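Local atomic coordinates of epidermin leader peptide processing serine protease EpiP (Staphylococcus aureus subsp. aureus, PDB entry 3QFH), a protein that probably cleaves the leader peptide from the precursor of the lantibiotic epidermin, acting as a subtilisin-like serine endopeptidase. Residues Trp103-Asn106 and Lys107-Asn110; Glu302-Val306 and Pro307-Asp311; Lys408-Glu411 and Leu412-His416. All blocks are in the same frame, centred on the assembly; numbering follows the deposited sequence.

In the fold
All three contacts are local, each made within one continuous run of chain, and they sit apart in the subtilisin-like fold. Contact 2 is the buried one, its centre about 13 Å from the centre of the chain, where strand 302-306 is followed by a turn; contacts 1 and 3 lie farther out, their centres at about 22 and 20 Å, each on a helix with one side buried. No element is shared, and even the nearest atoms of contact 3 are about 9 Å from either of the others. In contacts 1 and 2 a side-chain hydroxyl reaches back to a main-chain carbonyl, beside a short helix and at a turn. Contact 3 instead keeps regular helical bonding and adds an isoleucine laid over a tyrosine ring.

Contact 1 (Trp103-Asn106 and Lys107-Asn110); sequences WDMN and KITN
Thr-109 delivers its hydroxyl to the carbonyl of Met-105, with OG1 donating to O across 2.7 Å. The approach is from outside the carbonyl plane, tilted by 29°. With OG1 set between its own backbone N and carbonyl carbon (chi1 62°), the threonine brings CG2 close as well, 3.2 Å from Met-105 O. Two residues earlier the backbone keeps an ordinary i to i+4 bond, Lys-107 N to Trp-103 O at 3.0 Å; farther along a weak bond of 3.3 Å runs from Thr-109 N to Asn-106 O. On the buried side, the bent Met-105 side chain passes Ile-108 at an angle, SD meeting CD1 at 4.1 Å.

Farther out, the Asp-104 carboxylate forms a salt bridge with Lys-388, Trp-103 NE1 bonds to the carbonyl of Asn-366, and Pro-341 of strand 338-341 touches Trp-103, Asp-104 and Ile-108. Asn-106 sends ND2 to the carbonyl of Gln-102. The Thr-109 hydroxyl has a second bond, to Gly-112 N. It therefore both donates to a helix carbonyl and accepts from the chain beyond, a polar link between helix 103-108 and the residues that follow.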
ATOM      1  N   TRP A 103     -14.997 -16.554  -1.389  1.00 27.20           N
ATOM      2  CA  TRP A 103     -16.084 -16.015  -0.582  1.00 26.05           C
ATOM      3  C   TRP A 103     -16.000 -14.503  -0.423  1.00 25.72           C
ATOM      4  O   TRP A 103     -17.020 -13.833  -0.384  1.00 26.98           O
ATOM      5  CB  TRP A 103     -16.136 -16.663   0.799  1.00 25.07           C
ATOM      6  CG  TRP A 103     -14.886 -16.518   1.611  1.00 24.80           C
ATOM      7  CD1 TRP A 103     -13.885 -17.439   1.739  1.00 25.46           C
ATOM      8  CD2 TRP A 103     -14.520 -15.412   2.442  1.00 26.29           C
ATOM      9  NE1 TRP A 103     -12.906 -16.957   2.569  1.00 25.35           N
ATOM     10  CE2 TRP A 103     -13.272 -15.713   3.012  1.00 25.22           C
ATOM     11  CE3 TRP A 103     -15.123 -14.183   2.753  1.00 30.70           C
ATOM     12  CZ2 TRP A 103     -12.618 -14.838   3.883  1.00 27.83           C
ATOM     13  CZ3 TRP A 103     -14.472 -13.316   3.612  1.00 29.38           C
ATOM     14  CH2 TRP A 103     -13.230 -13.642   4.163  1.00 28.56           C
ATOM     15  N   ASP A 104     -14.785 -13.991  -0.298  1.00 24.60           N
ATOM     16  CA  ASP A 104     -14.544 -12.583  -0.097  1.00 25.61           C
ATOM     17  C   ASP A 104     -14.961 -11.733  -1.312  1.00 26.32           C
ATOM     18  O   ASP A 104     -15.501 -10.645  -1.152  1.00 26.84           O
ATOM     19  CB  ASP A 104     -13.052 -12.369   0.221  1.00 26.76           C
ATOM     20  CG  ASP A 104     -12.129 -12.914  -0.877  1.00 30.05           C
ATOM     21  OD1 ASP A 104     -12.306 -14.098  -1.297  1.00 32.52           O
ATOM     22  OD2 ASP A 104     -11.220 -12.165  -1.300  1.00 31.00           O
ATOM     23  N   MET A 105     -14.733 -12.265  -2.514  1.00 26.40           N
ATOM     24  CA  MET A 105     -15.039 -11.589  -3.760  1.00 26.71           C
ATOM     25  C   MET A 105     -16.548 -11.698  -4.001  1.00 27.50           C
ATOM     26  O   MET A 105     -17.197 -10.753  -4.471  1.00 26.71           O
ATOM     27  CB  MET A 105     -14.204 -12.221  -4.898  1.00 27.13           C
ATOM     28  CG  MET A 105     -13.914 -11.305  -6.072  1.00 29.61           C
ATOM     29  SD  MET A 105     -13.029  -9.780  -5.564  1.00 31.33           S
ATOM     30  CE  MET A 105     -11.373 -10.320  -5.182  1.00 21.62           C
ATOM     31  N   ASN A 106     -17.134 -12.836  -3.640  1.00 27.23           N
ATOM     32  CA  ASN A 106     -18.575 -12.977  -3.755  1.00 29.05           C
ATOM     33  C   ASN A 106     -19.332 -12.017  -2.842  1.00 30.17           C
ATOM     34  O   ASN A 106     -20.349 -11.446  -3.241  1.00 30.34           O
ATOM     35  CB  ASN A 106     -19.032 -14.420  -3.493  1.00 28.87           C
ATOM     36  CG  ASN A 106     -18.856 -15.293  -4.710  1.00 31.44           C
ATOM     37  OD1 ASN A 106     -19.825 -15.574  -5.398  1.00 34.79           O
ATOM     38  ND2 ASN A 106     -17.613 -15.637  -5.044  1.00 28.63           N
ATOM     39  N   LYS A 107     -18.811 -11.834  -1.634  1.00 31.16           N
ATOM     40  CA  LYS A 107     -19.428 -10.987  -0.633  1.00 31.35           C
ATOM     41  C   LYS A 107     -19.592  -9.538  -1.123  1.00 30.66           C
ATOM     42  O   LYS A 107     -20.623  -8.922  -0.918  1.00 29.55           O
ATOM     43  CB  LYS A 107     -18.561 -10.997   0.637  1.00 31.69           C
ATOM     44  CG  LYS A 107     -19.203 -10.401   1.849  1.00 35.89           C
ATOM     45  CD  LYS A 107     -20.373 -11.264   2.307  1.00 41.30           C
ATOM     46  CE  LYS A 107     -21.106 -10.661   3.500  1.00 45.13           C
ATOM     47  NZ  LYS A 107     -21.916  -9.460   3.130  1.00 45.99           N
ATOM     48  N   ILE A 108     -18.580  -9.023  -1.791  1.00 29.93           N
ATOM     49  CA  ILE A 108     -18.594  -7.630  -2.219  1.00 29.41           C
ATOM     50  C   ILE A 108     -19.194  -7.379  -3.601  1.00 29.71           C
ATOM     51  O   ILE A 108     -19.384  -6.231  -3.969  1.00 31.36           O
ATOM     52  CB  ILE A 108     -17.180  -7.012  -2.113  1.00 28.58           C
ATOM     53  CG1 ILE A 108     -16.232  -7.556  -3.193  1.00 28.02           C
ATOM     54  CG2 ILE A 108     -16.619  -7.249  -0.716  1.00 26.82           C
ATOM     55  CD1 ILE A 108     -14.827  -6.949  -3.171  1.00 24.33           C
ATOM     56  N   THR A 109     -19.518  -8.436  -4.344  1.00 30.11           N
ATOM     57  CA  THR A 109     -20.036  -8.297  -5.704  1.00 30.24           C
ATOM     58  C   THR A 109     -21.442  -8.865  -5.875  1.00 31.80           C
ATOM     59  O   THR A 109     -21.875  -9.094  -7.000  1.00 32.07           O
ATOM     60  CB  THR A 109     -19.128  -9.046  -6.705  1.00 30.23           C
ATOM     61  OG1 THR A 109     -19.119 -10.449  -6.394  1.00 29.18           O
ATOM     62  CG2 THR A 109     -17.704  -8.506  -6.670  1.00 27.33           C
ATOM     63  N   ASN A 110     -22.170  -9.074  -4.780  1.00 33.00           N
ATOM     64  CA  ASN A 110     -23.480  -9.731  -4.873  1.00 33.95           C
ATOM     65  C   ASN A 110     -23.347 -11.068  -5.601  1.00 32.37           C
ATOM     66  O   ASN A 110     -24.079 -11.353  -6.542  1.00 32.09           O
ATOM     67  CB  ASN A 110     -24.533  -8.842  -5.574  1.00 36.00           C
ATOM     68  CG  ASN A 110     -25.383  -8.032  -4.598  1.00 40.89           C
ATOM     69  OD1 ASN A 110     -24.966  -7.705  -3.483  1.00 48.83           O
ATOM     70  ND2 ASN A 110     -26.584  -7.692  -5.034  1.00 47.65           N
TER

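Contact 2 (Glu302-Val306 and Pro307-Asp311); sequences EVKDV and PASMD
Ser-309 faces back toward the strand, and its hydroxyl and amide both converge on the carbonyl of Asp-305. The amide bond, N to O, is 3.0 Å long, its donor only 17° from the carbonyl plane; the hydroxyl bond from OG to the same O is very short at 2.5 Å. OG owes its place to a chi1 of 63°, which tucks it between the serine's own N and carbonyl carbon. Alongside this pair runs Lys-304, its chain bent at chi3 so that CE comes 3.4 Å from Ser-309 OG. Beyond the serine, Met-310 stretches out past CG and crosses Val-306 at a slant, its CE methyl resting 3.9 Å from Val-306 CB and 4.0 Å from CG1 of the same valine.

The reversal that permits these meetings begins with a cis peptide bond before Pro-307 and continues as a type I beta turn from Pro-307 to Met-310, closed by Met-310 N on Pro-307 O at 3.0 Å. Asp-305 directs its carboxylate elsewhere, OD2 bonding to Tyr-335 OH and Asn-330 ND2. Strand 302-306 pairs antiparallel with strand 237-241, while helix 254-269 packs against Val-306, Pro-307 and Met-310 through Leu-260, Ile-264 and Gln-261. The turn thus leads the chain past that helix toward strand 314-319 of the parallel sheet.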
ATOM      1  N   GLU A 302       6.788  10.208  19.850  1.00 62.22           N
ATOM      2  CA  GLU A 302       5.515   9.679  19.311  1.00 60.58           C
ATOM      3  C   GLU A 302       5.731   8.704  18.163  1.00 57.72           C
ATOM      4  O   GLU A 302       6.577   8.923  17.300  1.00 57.20           O
ATOM      5  CB  GLU A 302       4.543  10.778  18.857  1.00 61.00           C
ATOM      6  CG  GLU A 302       3.782  11.472  19.992  1.00 64.23           C
ATOM      7  CD  GLU A 302       2.472  12.132  19.525  1.00 68.69           C
ATOM      8  OE1 GLU A 302       1.994  11.830  18.400  1.00 68.25           O
ATOM      9  OE2 GLU A 302       1.901  12.932  20.303  1.00 71.65           O
ATOM     10  N   VAL A 303       4.954   7.625  18.171  1.00 54.80           N
ATOM     11  CA  VAL A 303       5.008   6.616  17.131  1.00 52.95           C
ATOM     12  C   VAL A 303       3.722   6.674  16.301  1.00 51.22           C
ATOM     13  O   VAL A 303       2.638   6.816  16.855  1.00 52.47           O
ATOM     14  CB  VAL A 303       5.174   5.218  17.731  1.00 52.75           C
ATOM     15  CG1 VAL A 303       5.094   4.165  16.655  1.00 51.28           C
ATOM     16  CG2 VAL A 303       6.499   5.125  18.476  1.00 53.66           C
ATOM     17  N   LYS A 304       3.844   6.572  14.985  1.00 48.94           N
ATOM     18  CA  LYS A 304       2.670   6.606  14.105  1.00 47.50           C
ATOM     19  C   LYS A 304       2.660   5.458  13.110  1.00 45.57           C
ATOM     20  O   LYS A 304       3.713   5.013  12.652  1.00 46.05           O
ATOM     21  CB  LYS A 304       2.594   7.922  13.335  1.00 47.61           C
ATOM     22  CG  LYS A 304       2.375   9.148  14.202  1.00 49.89           C
ATOM     23  CD  LYS A 304       1.827  10.324  13.396  1.00 54.41           C
ATOM     24  CE  LYS A 304       0.382  10.071  12.939  1.00 56.94           C
ATOM     25  NZ  LYS A 304      -0.184  11.174  12.114  1.00 59.77           N
ATOM     26  N   ASP A 305       1.460   4.980  12.791  1.00 43.10           N
ATOM     27  CA  ASP A 305       1.273   3.920  11.814  1.00 41.88           C
ATOM     28  C   ASP A 305       1.168   4.640  10.467  1.00 39.44           C
ATOM     29  O   ASP A 305       0.200   5.345  10.236  1.00 38.65           O
ATOM     30  CB  ASP A 305      -0.008   3.144  12.152  1.00 42.93           C
ATOM     31  CG  ASP A 305      -0.259   1.956  11.232  1.00 44.18           C
ATOM     32  OD1 ASP A 305       0.627   1.603  10.434  1.00 48.73           O
ATOM     33  OD2 ASP A 305      -1.365   1.365  11.323  1.00 48.17           O
ATOM     34  N   VAL A 306       2.169   4.487   9.596  1.00 37.84           N
ATOM     35  CA  VAL A 306       2.183   5.202   8.319  1.00 35.98           C
ATOM     36  C   VAL A 306       2.356   4.269   7.111  1.00 35.12           C
ATOM     37  O   VAL A 306       2.992   3.227   7.201  1.00 35.61           O
ATOM     38  CB  VAL A 306       3.271   6.297   8.298  1.00 35.70           C
ATOM     39  CG1 VAL A 306       3.192   7.137   9.563  1.00 39.06           C
ATOM     40  CG2 VAL A 306       4.649   5.710   8.142  1.00 35.34           C
ATOM     41  N   PRO A 307       1.787   4.646   5.963  1.00 33.21           N
ATOM     42  CA  PRO A 307       1.032   5.863   5.705  1.00 32.66           C
ATOM     43  C   PRO A 307      -0.456   5.817   6.095  1.00 32.17           C
ATOM     44  O   PRO A 307      -1.175   6.775   5.824  1.00 31.28           O
ATOM     45  CB  PRO A 307       1.163   6.020   4.188  1.00 31.46           C
ATOM     46  CG  PRO A 307       1.213   4.613   3.685  1.00 32.96           C
ATOM     47  CD  PRO A 307       1.928   3.818   4.747  1.00 33.25           C
ATOM     48  N   ALA A 308      -0.899   4.748   6.751  1.00 31.81           N
ATOM     49  CA  ALA A 308      -2.324   4.600   7.087  1.00 32.09           C
ATOM     50  C   ALA A 308      -2.925   5.767   7.862  1.00 32.54           C
ATOM     51  O   ALA A 308      -4.093   6.086   7.661  1.00 32.39           O
ATOM     52  CB  ALA A 308      -2.578   3.281   7.849  1.00 31.08           C
ATOM     53  N   SER A 309      -2.152   6.382   8.751  1.00 31.88           N
ATOM     54  CA  SER A 309      -2.666   7.480   9.573  1.00 33.68           C
ATOM     55  C   SER A 309      -2.319   8.852   9.003  1.00 33.11           C
ATOM     56  O   SER A 309      -2.561   9.847   9.642  1.00 33.70           O
ATOM     57  CB  SER A 309      -2.099   7.387  10.996  1.00 34.31           C
ATOM     58  OG  SER A 309      -0.681   7.539  10.968  1.00 38.28           O
ATOM     59  N   MET A 310      -1.750   8.903   7.808  1.00 32.71           N
ATOM     60  CA  MET A 310      -1.354  10.186   7.224  1.00 33.26           C
ATOM     61  C   MET A 310      -2.499  10.914   6.530  1.00 32.12           C
ATOM     62  O   MET A 310      -3.555  10.357   6.302  1.00 30.91           O
ATOM     63  CB  MET A 310      -0.187   9.994   6.259  1.00 33.76           C
ATOM     64  CG  MET A 310       1.183   9.856   6.950  1.00 34.80           C
ATOM     65  SD  MET A 310       2.474   9.538   5.727  1.00 37.33           S
ATOM     66  CE  MET A 310       3.974   9.809   6.686  1.00 34.99           C
ATOM     67  N   ASP A 311      -2.276  12.177   6.198  1.00 32.07           N
ATOM     68  CA  ASP A 311      -3.293  12.951   5.514  1.00 32.19           C
ATOM     69  C   ASP A 311      -3.410  12.509   4.060  1.00 30.61           C
ATOM     70  O   ASP A 311      -2.416  12.102   3.434  1.00 28.60           O
ATOM     71  CB  ASP A 311      -2.941  14.441   5.559  1.00 33.97           C
ATOM     72  CG  ASP A 311      -2.829  14.974   6.984  1.00 38.47           C
ATOM     73  OD1 ASP A 311      -3.555  14.473   7.884  1.00 45.86           O
ATOM     74  OD2 ASP A 311      -2.019  15.902   7.196  1.00 48.43           O
TER

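Contact 3 (Lys408-Glu411 and Leu412-His416); sequences KAIE and LLYQH. With SO4 (sulfate ion), chain M.
Ile-410 and Tyr-414 make an i to i+4 contact on one flank of helix 406-416, an amphipathic helix partly buried against helix 382-400. The two side chains run side by side in the same direction, and the isoleucine CG2 methyl lies over a face of the tyrosine ring, a CH-pi contact with 3.8 Å from CG2 to the ring centroid. The methyl is displaced toward the rim, closest to CE2 at 3.4 Å. Tyr-414 CG stands beside the backbone N (chi1 -66°), which swings the ring back along the helix to Ile-410, whose CG2 branch meets it. The Ile-410 carbonyl also faces this ring and accepts the amide of Tyr-414, N to O 2.9 Å.

In subtilases the serine that attacks the substrate typically begins a long helix, here probably Ser-383 and helix 382-400; Leu-413 packs on Val-389 and Leu-393 of that helix, and Ala-409 on Ile-397. Tyr-414 is also stacked with the ring of His-430. Toward solvent, Glu-411 crosses Tyr-414 obliquely, its carboxylate and the ring nearly perpendicular at 87°, with OE2 4.0 Å from CD2. Gln-415 NE2 gives a weak hydrogen bond of 3.4 Å to O1 of a sulfate, probably from the crystallisation liquor, which His-430 ND1 also binds.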
ATOM      1  N   LYS A 408     -14.278  12.846  -6.010  1.00 32.27           N
ATOM      2  CA  LYS A 408     -15.677  12.475  -6.196  1.00 31.68           C
ATOM      3  C   LYS A 408     -15.820  10.955  -6.179  1.00 30.26           C
ATOM      4  O   LYS A 408     -16.878  10.444  -5.844  1.00 31.19           O
ATOM      5  CB  LYS A 408     -16.250  12.996  -7.520  1.00 32.71           C
ATOM      6  CG  LYS A 408     -16.347  14.504  -7.658  1.00 32.72           C
ATOM      7  CD  LYS A 408     -17.081  14.848  -8.943  1.00 34.91           C
ATOM      8  CE  LYS A 408     -17.103  16.341  -9.199  1.00 36.31           C
ATOM      9  NZ  LYS A 408     -17.744  16.648 -10.484  1.00 35.01           N
ATOM     10  N   ALA A 409     -14.778  10.240  -6.598  1.00 29.79           N
ATOM     11  CA  ALA A 409     -14.790   8.769  -6.566  1.00 28.31           C
ATOM     12  C   ALA A 409     -14.755   8.297  -5.126  1.00 27.06           C
ATOM     13  O   ALA A 409     -15.465   7.371  -4.744  1.00 23.91           O
ATOM     14  CB  ALA A 409     -13.600   8.195  -7.326  1.00 28.94           C
ATOM     15  N   ILE A 410     -13.912   8.937  -4.329  1.00 27.28           N
ATOM     16  CA  ILE A 410     -13.801   8.600  -2.908  1.00 27.32           C
ATOM     17  C   ILE A 410     -15.137   8.850  -2.204  1.00 27.56           C
ATOM     18  O   ILE A 410     -15.594   8.007  -1.467  1.00 25.62           O
ATOM     19  CB  ILE A 410     -12.702   9.414  -2.230  1.00 28.76           C
ATOM     20  CG1 ILE A 410     -11.354   9.093  -2.869  1.00 29.94           C
ATOM     21  CG2 ILE A 410     -12.652   9.130  -0.735  1.00 29.83           C
ATOM     22  CD1 ILE A 410     -10.237  10.036  -2.444  1.00 33.46           C
ATOM     23  N   GLU A 411     -15.777   9.994  -2.466  1.00 28.51           N
ATOM     24  CA  GLU A 411     -17.062  10.302  -1.828  1.00 31.00           C
ATOM     25  C   GLU A 411     -18.171   9.360  -2.269  1.00 29.12           C
ATOM     26  O   GLU A 411     -19.023   9.014  -1.477  1.00 27.75           O
ATOM     27  CB  GLU A 411     -17.468  11.776  -2.026  1.00 32.39           C
ATOM     28  CG  GLU A 411     -16.512  12.722  -1.275  1.00 40.52           C
ATOM     29  CD  GLU A 411     -16.359  12.342   0.226  1.00 46.15           C
ATOM     30  OE1 GLU A 411     -17.393  12.157   0.905  1.00 51.18           O
ATOM     31  OE2 GLU A 411     -15.210  12.228   0.719  1.00 47.92           O
ATOM     32  N   LEU A 412     -18.160   8.955  -3.533  1.00 28.54           N
ATOM     33  CA  LEU A 412     -19.142   8.004  -4.020  1.00 28.02           C
ATOM     34  C   LEU A 412     -18.898   6.645  -3.310  1.00 28.02           C
ATOM     35  O   LEU A 412     -19.840   6.013  -2.810  1.00 26.82           O
ATOM     36  CB  LEU A 412     -19.069   7.902  -5.545  1.00 29.15           C
ATOM     37  CG  LEU A 412     -20.192   7.117  -6.228  1.00 28.12           C
ATOM     38  CD1 LEU A 412     -20.414   7.622  -7.656  1.00 29.52           C
ATOM     39  CD2 LEU A 412     -19.947   5.597  -6.189  1.00 21.42           C
ATOM     40  N   LEU A 413     -17.636   6.238  -3.220  1.00 26.42           N
ATOM     41  CA  LEU A 413     -17.287   5.004  -2.520  1.00 27.31           C
ATOM     42  C   LEU A 413     -17.825   5.057  -1.084  1.00 27.58           C
ATOM     43  O   LEU A 413     -18.528   4.158  -0.636  1.00 28.00           O
ATOM     44  CB  LEU A 413     -15.760   4.788  -2.524  1.00 25.90           C
ATOM     45  CG  LEU A 413     -15.225   3.592  -1.728  1.00 29.15           C
ATOM     46  CD1 LEU A 413     -15.552   2.293  -2.429  1.00 27.64           C
ATOM     47  CD2 LEU A 413     -13.722   3.684  -1.493  1.00 31.74           C
ATOM     48  N   TYR A 414     -17.528   6.140  -0.378  1.00 27.84           N
ATOM     49  CA  TYR A 414     -17.937   6.248   1.011  1.00 29.71           C
ATOM     50  C   TYR A 414     -19.438   6.310   1.275  1.00 30.83           C
ATOM     51  O   TYR A 414     -19.906   5.754   2.270  1.00 32.12           O
ATOM     52  CB  TYR A 414     -17.288   7.464   1.689  1.00 29.91           C
ATOM     53  CG  TYR A 414     -15.776   7.400   1.845  1.00 32.61           C
ATOM     54  CD1 TYR A 414     -15.085   6.185   1.769  1.00 31.69           C
ATOM     55  CD2 TYR A 414     -15.060   8.540   2.219  1.00 33.56           C
ATOM     56  CE1 TYR A 414     -13.707   6.126   1.953  1.00 33.20           C
ATOM     57  CE2 TYR A 414     -13.683   8.486   2.428  1.00 34.89           C
ATOM     58  CZ  TYR A 414     -13.017   7.273   2.296  1.00 34.01           C
ATOM     59  OH  TYR A 414     -11.664   7.225   2.482  1.00 33.78           O
ATOM     60  N   GLN A 415     -20.170   7.006   0.410  1.00 30.90           N
ATOM     61  CA  GLN A 415     -21.596   7.221   0.594  1.00 32.25           C
ATOM     62  C   GLN A 415     -22.491   6.215  -0.091  1.00 31.73           C
ATOM     63  O   GLN A 415     -23.568   5.958   0.405  1.00 29.92           O
ATOM     64  CB  GLN A 415     -21.980   8.627   0.110  1.00 33.27           C
ATOM     65  CG  GLN A 415     -21.270   9.748   0.841  1.00 38.48           C
ATOM     66  CD  GLN A 415     -21.562   9.748   2.331  1.00 44.97           C
ATOM     67  OE1 GLN A 415     -22.692   9.474   2.761  1.00 51.33           O
ATOM     68  NE2 GLN A 415     -20.548  10.060   3.128  1.00 44.97           N
ATOM     69  N   HIS A 416     -22.064   5.675  -1.234  1.00 31.25           N
ATOM     70  CA  HIS A 416     -22.886   4.712  -1.980  1.00 33.34           C
ATOM     71  C   HIS A 416     -22.193   3.397  -2.292  1.00 32.15           C
ATOM     72  O   HIS A 416     -22.788   2.541  -2.916  1.00 35.38           O
ATOM     73  CB  HIS A 416     -23.348   5.332  -3.314  1.00 33.80           C
ATOM     74  CG  HIS A 416     -24.036   6.647  -3.149  1.00 36.70           C
ATOM     75  ND1 HIS A 416     -25.389   6.751  -2.904  1.00 38.55           N
ATOM     76  CD2 HIS A 416     -23.551   7.912  -3.142  1.00 35.13           C
ATOM     77  CE1 HIS A 416     -25.712   8.026  -2.781  1.00 39.39           C
ATOM     78  NE2 HIS A 416     -24.615   8.751  -2.918  1.00 38.85           N
TER
HETATM   79  S   SO4 M 459     -21.869   7.969   6.676  1.00 53.03           S
HETATM   80  O1  SO4 M 459     -21.387   9.304   6.317  1.00 54.46           O
HETATM   81  O2  SO4 M 459     -22.882   8.024   7.720  1.00 47.68           O
HETATM   82  O3  SO4 M 459     -22.394   7.324   5.481  1.00 50.82           O
HETATM   83  O4  SO4 M 459     -20.741   7.182   7.177  1.00 60.19           O